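Local coordinates for protein 7,8-dihydro-6-hydroxymethylpterin pyrophosphokinase-dihydropteroate synthase (PDB 6JWV) that probably makes (7,8-dihydropterin-6-yl)methyl diphosphate from 6-hydroxymethyl-7,8-dihydropterin and ATP, then joins it to 4-aminobenzoate to give 7,8-dihydropteroate in folate biosynthesis, at residues H536-L541 against G579-H584; N502-C507 against M529-N534. The protein carries 1 engineered substitution. All coordinates share one frame; numbering follows the deposited sequence.

Overall arrangement
Both contacts lie in the dihydropteroate synthase part of the chain, a domain of TIM-barrel type, and their centres are about 12 Å apart. They come in series: contact 2 joins the end of strand 500-503 to the exit of strand 525-529, and contact 1 joins the loop that continues from there to the one after strand 572-575. These three strands are neighbours in the parallel sheet. Two probable hydrogen bonds couple the contacts, Lys582 NZ to His530 ND1 at 2.9 Å and Arg532 NH1 to Leu541 O at 3.0 Å. The pterin of XTZ, a pterin-sulfathiazole adduct, lies against both contacts, its linker and benzene ring against Phe580 of contact 1. The loops of three adjacent strands thus form one wall of the pterin site.

Contact 1 (H536-L541 against G579-H584); sequences HTMDKL and GFAKKH. With XTZ (4-{[(2-amino-4-oxo-3,4,7,8-tetrahydropteridin-6-yl)methyl]amino}-N-(1,3-thiazol-2-yl)benzenesulfonamide), chain C.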
loop_
_atom_site.group_PDB
_atom_site.type_symbol
_atom_site.label_atom_id
_atom_site.label_comp_id
_atom_site.label_asym_id
_atom_site.label_seq_id
_atom_site.Cartn_x
_atom_site.Cartn_y
_atom_site.Cartn_z
ATOM N N HIS A 536 -27.314 -10.358 21.513
ATOM C CA HIS A 536 -28.736 -10.238 21.139
ATOM C C HIS A 536 -29.195 -8.804 20.895
ATOM O O HIS A 536 -29.972 -8.568 19.971
ATOM C CB HIS A 536 -29.644 -10.922 22.169
ATOM C CG HIS A 536 -29.401 -12.395 22.306
ATOM N ND1 HIS A 536 -28.786 -12.950 23.410
ATOM C CD2 HIS A 536 -29.680 -13.427 21.473
ATOM C CE1 HIS A 536 -28.698 -14.258 23.252
ATOM N NE2 HIS A 536 -29.234 -14.574 22.086
ATOM N N THR A 537 -28.731 -7.868 21.728
ATOM C CA THR A 537 -29.019 -6.426 21.567
ATOM C C THR A 537 -28.022 -5.730 20.629
ATOM O O THR A 537 -28.252 -4.596 20.184
ATOM C CB THR A 537 -29.051 -5.662 22.922
ATOM O OG1 THR A 537 -27.822 -5.856 23.638
ATOM C CG2 THR A 537 -30.232 -6.111 23.790
ATOM N N MET A 538 -26.939 -6.442 20.321
ATOM C CA MET A 538 -25.752 -5.926 19.624
ATOM C C MET A 538 -25.986 -5.302 18.253
ATOM O O MET A 538 -25.494 -4.214 17.988
ATOM C CB MET A 538 -24.741 -7.060 19.481
ATOM C CG MET A 538 -23.338 -6.637 19.120
ATOM S SD MET A 538 -22.332 -8.108 19.023
ATOM C CE MET A 538 -22.857 -8.822 17.460
ATOM N N ASP A 539 -26.720 -6.005 17.393
ATOM C CA ASP A 539 -26.949 -5.586 16.010
ATOM C C ASP A 539 -27.865 -4.370 15.864
ATOM O O ASP A 539 -28.064 -3.862 14.752
ATOM C CB ASP A 539 -27.457 -6.769 15.184
ATOM C CG ASP A 539 -26.326 -7.563 14.558
ATOM O OD1 ASP A 539 -25.689 -7.028 13.622
ATOM O OD2 ASP A 539 -26.066 -8.708 14.993
ATOM N N LYS A 540 -28.391 -3.901 16.996
ATOM C CA LYS A 540 -29.300 -2.755 17.049
ATOM C C LYS A 540 -28.609 -1.468 17.539
ATOM O O LYS A 540 -29.024 -0.363 17.178
ATOM C CB LYS A 540 -30.526 -3.087 17.919
ATOM C CG LYS A 540 -31.254 -4.375 17.522
ATOM C CD LYS A 540 -32.711 -4.386 17.974
ATOM C CE LYS A 540 -33.344 -5.768 17.833
ATOM N NZ LYS A 540 -33.044 -6.648 19.002
ATOM N N LEU A 541 -27.549 -1.627 18.334
ATOM C CA LEU A 541 -26.887 -0.514 19.018
ATOM C C LEU A 541 -25.781 0.064 18.143
ATOM O O LEU A 541 -24.584 -0.063 18.426
ATOM C CB LEU A 541 -26.367 -0.957 20.389
ATOM C CG LEU A 541 -27.406 -1.428 21.407
ATOM C CD1 LEU A 541 -26.711 -2.206 22.513
ATOM C CD2 LEU A 541 -28.215 -0.272 21.976
ATOM N N GLY A 579 -17.691 -6.140 13.404
ATOM C CA GLY A 579 -18.957 -6.876 13.558
ATOM C C GLY A 579 -19.651 -6.805 14.923
ATOM O O GLY A 579 -20.762 -7.317 15.078
ATOM N N PHE A 580 -19.016 -6.195 15.922
ATOM C CA PHE A 580 -19.627 -6.066 17.256
ATOM C C PHE A 580 -20.291 -4.696 17.453
ATOM O O PHE A 580 -19.616 -3.713 17.816
ATOM C CB PHE A 580 -18.564 -6.241 18.330
ATOM C CG PHE A 580 -18.146 -7.654 18.577
ATOM C CD1 PHE A 580 -17.036 -8.191 17.915
ATOM C CD2 PHE A 580 -18.806 -8.426 19.534
ATOM C CE1 PHE A 580 -16.612 -9.481 18.181
ATOM C CE2 PHE A 580 -18.385 -9.710 19.806
ATOM C CZ PHE A 580 -17.290 -10.242 19.124
ATOM N N ALA A 581 -21.606 -4.638 17.238
ATOM C CA ALA A 581 -22.379 -3.372 17.241
ATOM C C ALA A 581 -21.935 -2.398 16.128
ATOM O O ALA A 581 -21.762 -1.170 16.340
ATOM C CB ALA A 581 -22.395 -2.707 18.620
ATOM N N LYS A 582 -21.744 -2.978 14.941
ATOM C CA LYS A 582 -21.438 -2.232 13.739
ATOM C C LYS A 582 -22.191 -2.867 12.597
ATOM O O LYS A 582 -22.118 -4.084 12.407
ATOM C CB LYS A 582 -19.939 -2.285 13.425
ATOM C CG LYS A 582 -19.024 -1.464 14.327
ATOM C CD LYS A 582 -18.196 -2.359 15.222
ATOM C CE LYS A 582 -17.506 -1.551 16.300
ATOM N NZ LYS A 582 -17.018 -2.422 17.399
ATOM N N LYS A 583 -22.907 -2.057 11.829
ATOM C CA LYS A 583 -23.409 -2.496 10.527
ATOM C C LYS A 583 -22.205 -2.796 9.604
ATOM O O LYS A 583 -21.118 -2.220 9.776
ATOM C CB LYS A 583 -24.265 -1.391 9.918
ATOM C CG LYS A 583 -25.642 -1.186 10.549
ATOM C CD LYS A 583 -26.066 0.282 10.497
ATOM C CE LYS A 583 -25.969 0.934 9.110
ATOM N NZ LYS A 583 -25.263 2.258 9.168
ATOM N N HIS A 584 -22.387 -3.685 8.633
ATOM C CA HIS A 584 -21.323 -4.029 7.664
ATOM C C HIS A 584 -20.508 -2.856 7.092
ATOM O O HIS A 584 -19.276 -2.931 7.051
ATOM C CB HIS A 584 -21.895 -4.866 6.538
ATOM C CG HIS A 584 -22.569 -6.114 7.009
ATOM N ND1 HIS A 584 -22.386 -6.625 8.278
ATOM C CD2 HIS A 584 -23.395 -6.975 6.373
ATOM C CE1 HIS A 584 -23.088 -7.733 8.410
ATOM N NE2 HIS A 584 -23.704 -7.972 7.266
HETATM O O3 XTZ C . -13.032 -9.493 16.562
HETATM C C16 XTZ C . -12.725 -10.071 17.625
HETATM N N2 XTZ C . -11.743 -9.590 18.401
HETATM C C3 XTZ C . -13.434 -11.299 18.071
HETATM N N4 XTZ C . -14.453 -11.871 17.379
HETATM C C4 XTZ C . -15.055 -13.002 17.856
HETATM C C15 XTZ C . -14.636 -13.667 19.147
HETATM N N8 XTZ C . -13.540 -12.994 19.831
HETATM C C2 XTZ C . -12.957 -11.893 19.354
HETATM N N3 XTZ C . -11.935 -11.297 20.029
HETATM C C1 XTZ C . -11.361 -10.168 19.552
HETATM N N1 XTZ C . -10.357 -9.589 20.239
HETATM C C5 XTZ C . -16.188 -13.666 17.109
HETATM N N5 XTZ C . -17.432 -12.904 17.231
HETATM C C6 XTZ C . -18.203 -12.558 16.151
HETATM C C14 XTZ C . -18.410 -13.507 15.140
HETATM C C13 XTZ C . -19.176 -13.178 14.037
HETATM C C9 XTZ C . -19.758 -11.913 13.902
HETATM C C8 XTZ C . -19.569 -10.952 14.916
HETATM C C7 XTZ C . -18.795 -11.278 16.039
HETATM S S1 XTZ C . -20.648 -11.627 12.589
HETATM O O1 XTZ C . -19.900 -11.617 11.383
HETATM O O2 XTZ C . -21.237 -10.317 12.704
HETATM N N6 XTZ C . -21.768 -12.796 12.458
HETATM C C10 XTZ C . -21.595 -14.064 11.952
HETATM S S2 XTZ C . -22.898 -15.067 11.402
HETATM C C12 XTZ C . -21.839 -16.381 10.985
HETATM C C11 XTZ C . -20.537 -15.971 11.305
HETATM N N7 XTZ C . -20.403 -14.706 11.831
HETATM O O HOH W 1 -23.206 -5.990 15.602
#
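Met538 packs against Phe580 and Ala581 where two loops of the TIM-barrel domain meet, one after strand 525-529 and the other after strand 572-575. The close part centres on this methionine, which is buried against Gly579, Phe580 and Ala581. Its chi1 (-165°) and chi2 (179°) together extend the chain across the 579-584 loop, CG passing Ala581 N. SD then reaches Phe580, 4.7 Å from the ring centroid and 59° off the ring normal, an oblique Met-aromatic contact made at CD2. A bend at chi3 turns CE toward Gly579 O. The backbones approach here through a CA-H...O contact, Ala581 CA to Met538 O at 3.3 Å, and water 1 donates to Gly579 O while accepting a weak bond from Ala581 N.

The same ring serves the ligand. XTZ C7 lies 3.5 Å above one face of Phe580, displaced toward the rim, while the CE1 edge is directed at the pterin face, with N4 in the phenyl plane. Phe580 therefore touches Met538 on one part of its ring and the pterin, linker nitrogen and benzene ring of the bound adduct on others.

Toward solvent the contact thins out to Asp539 and Leu541. The exposed Asp539 carboxylate meets Arg610 in a salt bridge and takes a weak bond from water 1. Leu541 touches with its carbonyl, O lying 3.4 Å from Ala581 CB.

Contact 2 (N502-C507 against M529-N534); sequences NDISAC and MHKRGN. With XTZ (4-{[(2-amino-4-oxo-3,4,7,8-tetrahydropteridin-6-yl)methyl]amino}-N-(1,3-thiazol-2-yl)benzenesulfonamide), chain C; ACT (acetate ion), chain I.
Ile504 lies alongside Met529, the two side chains pointing the same way, with Ile504 CB 3.7 Å from Met529 CE. The pair lies at the C-terminal ends of neighbouring parallel strands, 500-503 and 525-529, where a TIM barrel carries its active site. Ile504 CG2 and Met529 SD lie over one face of the XTZ pterin, CG2 approaching N3 and SD coming within 3.4 Å of N2.

Asn502 fixes the pterin laterally. With CG anti to the backbone N (chi1 173°), its amide meets the heterocycle with both ends: OD1 accepts from N1 at 2.8 Å, and ND2 donates to N3 at 3.1 Å, both nearly straight at 163° and 167°. Asp430 takes a further bond from ND2, which helps to settle the orientation of the amide.

The backbones join through one weak hydrogen bond, Met529 N to Asp503 O. Beyond it, residues 503-506 form a type I turn, closed by Ala506 N to Asp503 O. Asp503 OD1 accepts from Ser505 N, which adds an Asx turn, from Ser505 OG through its syn lone pair, and from Cys507 N above the carboxylate plane.

Lys531 runs its methylenes past Ile504 O, with CE 3.4 Å from that oxygen, before a bend at chi4 carries NZ to Gly533 O, where it donates a hydrogen bond nearly in line with the C=O. His530 NE2 and Arg532 NE share oxygen O of an acetate, probably from crystallisation, and Arg532 NH2 binds OXT; an anion can probably be held there. For the pterin, the chemistry implies recognition of two kinds: sulfur and aliphatic cover over one face, and complementary amide bonding at the pyrimidine edge.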
loop_
_atom_site.group_PDB
_atom_site.type_symbol
_atom_site.label_atom_id
_atom_site.label_comp_id
_atom_site.label_asym_id
_atom_site.label_seq_id
_atom_site.Cartn_x
_atom_site.Cartn_y
_atom_site.Cartn_z
ATOM N N ASN A 502 -7.763 -11.884 26.354
ATOM C CA ASN A 502 -8.546 -11.254 25.283
ATOM C C ASN A 502 -9.935 -10.975 25.852
ATOM O O ASN A 502 -10.794 -11.872 25.932
ATOM C CB ASN A 502 -8.577 -12.139 24.020
ATOM C CG ASN A 502 -9.507 -11.613 22.930
ATOM O OD1 ASN A 502 -9.868 -10.437 22.891
ATOM N ND2 ASN A 502 -9.897 -12.497 22.030
ATOM N N ASP A 503 -10.122 -9.731 26.299
ATOM C CA ASP A 503 -11.360 -9.279 26.942
ATOM C C ASP A 503 -12.191 -8.457 25.960
ATOM O O ASP A 503 -11.868 -7.296 25.661
ATOM C CB ASP A 503 -11.052 -8.465 28.205
ATOM C CG ASP A 503 -12.289 -8.267 29.110
ATOM O OD1 ASP A 503 -13.385 -7.850 28.626
ATOM O OD2 ASP A 503 -12.148 -8.510 30.334
ATOM N N ILE A 504 -13.274 -9.055 25.475
ATOM C CA ILE A 504 -14.117 -8.402 24.480
ATOM C C ILE A 504 -14.951 -7.231 25.022
ATOM O O ILE A 504 -15.515 -6.468 24.242
ATOM C CB ILE A 504 -14.978 -9.408 23.673
ATOM C CG1 ILE A 504 -15.856 -10.270 24.597
ATOM C CG2 ILE A 504 -14.089 -10.248 22.751
ATOM C CD1 ILE A 504 -17.089 -10.838 23.927
ATOM N N SER A 505 -15.010 -7.076 26.348
ATOM C CA SER A 505 -15.723 -5.963 26.975
ATOM C C SER A 505 -14.753 -4.844 27.371
ATOM O O SER A 505 -15.154 -3.822 27.949
ATOM C CB SER A 505 -16.508 -6.453 28.189
ATOM O OG SER A 505 -15.669 -6.627 29.324
ATOM N N ALA A 506 -13.476 -5.057 27.044
ATOM C CA ALA A 506 -12.385 -4.147 27.384
ATOM C C ALA A 506 -12.326 -3.939 28.903
ATOM O O ALA A 506 -12.195 -2.817 29.406
ATOM C CB ALA A 506 -12.485 -2.830 26.598
ATOM N N CYS A 507 -12.442 -5.054 29.621
ATOM C CA CYS A 507 -12.451 -5.109 31.096
ATOM C C CYS A 507 -13.527 -4.231 31.763
ATOM O O CYS A 507 -13.357 -3.857 32.915
ATOM C CB CYS A 507 -11.038 -4.837 31.679
ATOM S SG CYS A 507 -9.700 -5.794 30.886
ATOM N N MET A 529 -11.094 -4.807 23.529
ATOM C CA MET A 529 -11.987 -4.766 22.343
ATOM C C MET A 529 -13.176 -3.842 22.547
ATOM O O MET A 529 -13.747 -3.812 23.641
ATOM C CB MET A 529 -12.490 -6.164 21.971
ATOM C CG MET A 529 -12.800 -6.335 20.486
ATOM S SD MET A 529 -13.976 -7.656 20.047
ATOM C CE MET A 529 -15.470 -7.046 20.848
ATOM N N HIS A 530 -13.535 -3.095 21.499
ATOM C CA HIS A 530 -14.772 -2.309 21.505
ATOM C C HIS A 530 -15.980 -3.144 21.058
ATOM O O HIS A 530 -15.968 -3.739 19.977
ATOM C CB HIS A 530 -14.669 -1.042 20.644
ATOM C CG HIS A 530 -15.952 -0.277 20.566
ATOM N ND1 HIS A 530 -16.930 -0.561 19.638
ATOM C CD2 HIS A 530 -16.449 0.716 21.343
ATOM C CE1 HIS A 530 -17.968 0.233 19.837
ATOM N NE2 HIS A 530 -17.699 1.022 20.862
ATOM N N LYS A 531 -17.010 -3.171 21.905
ATOM C CA LYS A 531 -18.356 -3.642 21.538
ATOM C C LYS A 531 -19.410 -2.829 22.274
ATOM O O LYS A 531 -19.086 -2.125 23.218
ATOM C CB LYS A 531 -18.544 -5.139 21.835
ATOM C CG LYS A 531 -18.660 -5.512 23.304
ATOM C CD LYS A 531 -18.782 -7.020 23.448
ATOM C CE LYS A 531 -18.689 -7.487 24.897
ATOM N NZ LYS A 531 -19.739 -6.902 25.795
ATOM N N ARG A 532 -20.660 -2.928 21.826
ATOM C CA ARG A 532 -21.818 -2.463 22.592
ATOM C C ARG A 532 -22.752 -3.626 22.855
ATOM O O ARG A 532 -22.945 -4.488 21.988
ATOM C CB ARG A 532 -22.567 -1.380 21.853
ATOM C CG ARG A 532 -21.891 -0.027 21.850
ATOM C CD ARG A 532 -22.649 0.848 20.880
ATOM N NE ARG A 532 -22.261 2.255 20.882
ATOM C CZ ARG A 532 -22.723 3.131 19.995
ATOM N NH1 ARG A 532 -23.550 2.734 19.038
ATOM N NH2 ARG A 532 -22.340 4.393 20.031
ATOM N N GLY A 533 -23.314 -3.651 24.067
ATOM C CA GLY A 533 -24.334 -4.627 24.461
ATOM C C GLY A 533 -23.858 -6.067 24.540
ATOM O O GLY A 533 -22.729 -6.353 24.960
ATOM N N ASN A 534 -24.741 -6.967 24.120
ATOM C CA ASN A 534 -24.546 -8.418 24.183
ATOM C C ASN A 534 -24.972 -8.984 22.823
ATOM O O ASN A 534 -25.626 -8.268 22.067
ATOM C CB ASN A 534 -25.411 -8.991 25.322
ATOM C CG ASN A 534 -26.902 -8.693 25.146
ATOM O OD1 ASN A 534 -27.589 -9.326 24.335
ATOM N ND2 ASN A 534 -27.407 -7.729 25.909
HETATM O O3 XTZ C . -13.032 -9.493 16.562
HETATM C C16 XTZ C . -12.725 -10.071 17.625
HETATM N N2 XTZ C . -11.743 -9.590 18.401
HETATM C C3 XTZ C . -13.434 -11.299 18.071
HETATM N N4 XTZ C . -14.453 -11.871 17.379
HETATM C C4 XTZ C . -15.055 -13.002 17.856
HETATM C C15 XTZ C . -14.636 -13.667 19.147
HETATM N N8 XTZ C . -13.540 -12.994 19.831
HETATM C C2 XTZ C . -12.957 -11.893 19.354
HETATM N N3 XTZ C . -11.935 -11.297 20.029
HETATM C C1 XTZ C . -11.361 -10.168 19.552
HETATM N N1 XTZ C . -10.357 -9.589 20.239
HETATM C C5 XTZ C . -16.188 -13.666 17.109
HETATM N N5 XTZ C . -17.432 -12.904 17.231
HETATM C C6 XTZ C . -18.203 -12.558 16.151
HETATM C C14 XTZ C . -18.410 -13.507 15.140
HETATM C C13 XTZ C . -19.176 -13.178 14.037
HETATM C C9 XTZ C . -19.758 -11.913 13.902
HETATM C C8 XTZ C . -19.569 -10.952 14.916
HETATM C C7 XTZ C . -18.795 -11.278 16.039
HETATM S S1 XTZ C . -20.648 -11.627 12.589
HETATM O O1 XTZ C . -19.900 -11.617 11.383
HETATM O O2 XTZ C . -21.237 -10.317 12.704
HETATM N N6 XTZ C . -21.768 -12.796 12.458
HETATM C C10 XTZ C . -21.595 -14.064 11.952
HETATM S S2 XTZ C . -22.898 -15.067 11.402
HETATM C C12 XTZ C . -21.839 -16.381 10.985
HETATM C C11 XTZ C . -20.537 -15.971 11.305
HETATM N N7 XTZ C . -20.403 -14.706 11.831
HETATM C C ACT I . -19.255 3.982 21.774
HETATM O O ACT I . -19.733 2.833 21.930
HETATM O OXT ACT I . -19.948 4.944 21.411
HETATM C CH3 ACT I . -17.814 4.263 22.023
HETATM O O HOH W 2 -18.257 -3.834 26.416
#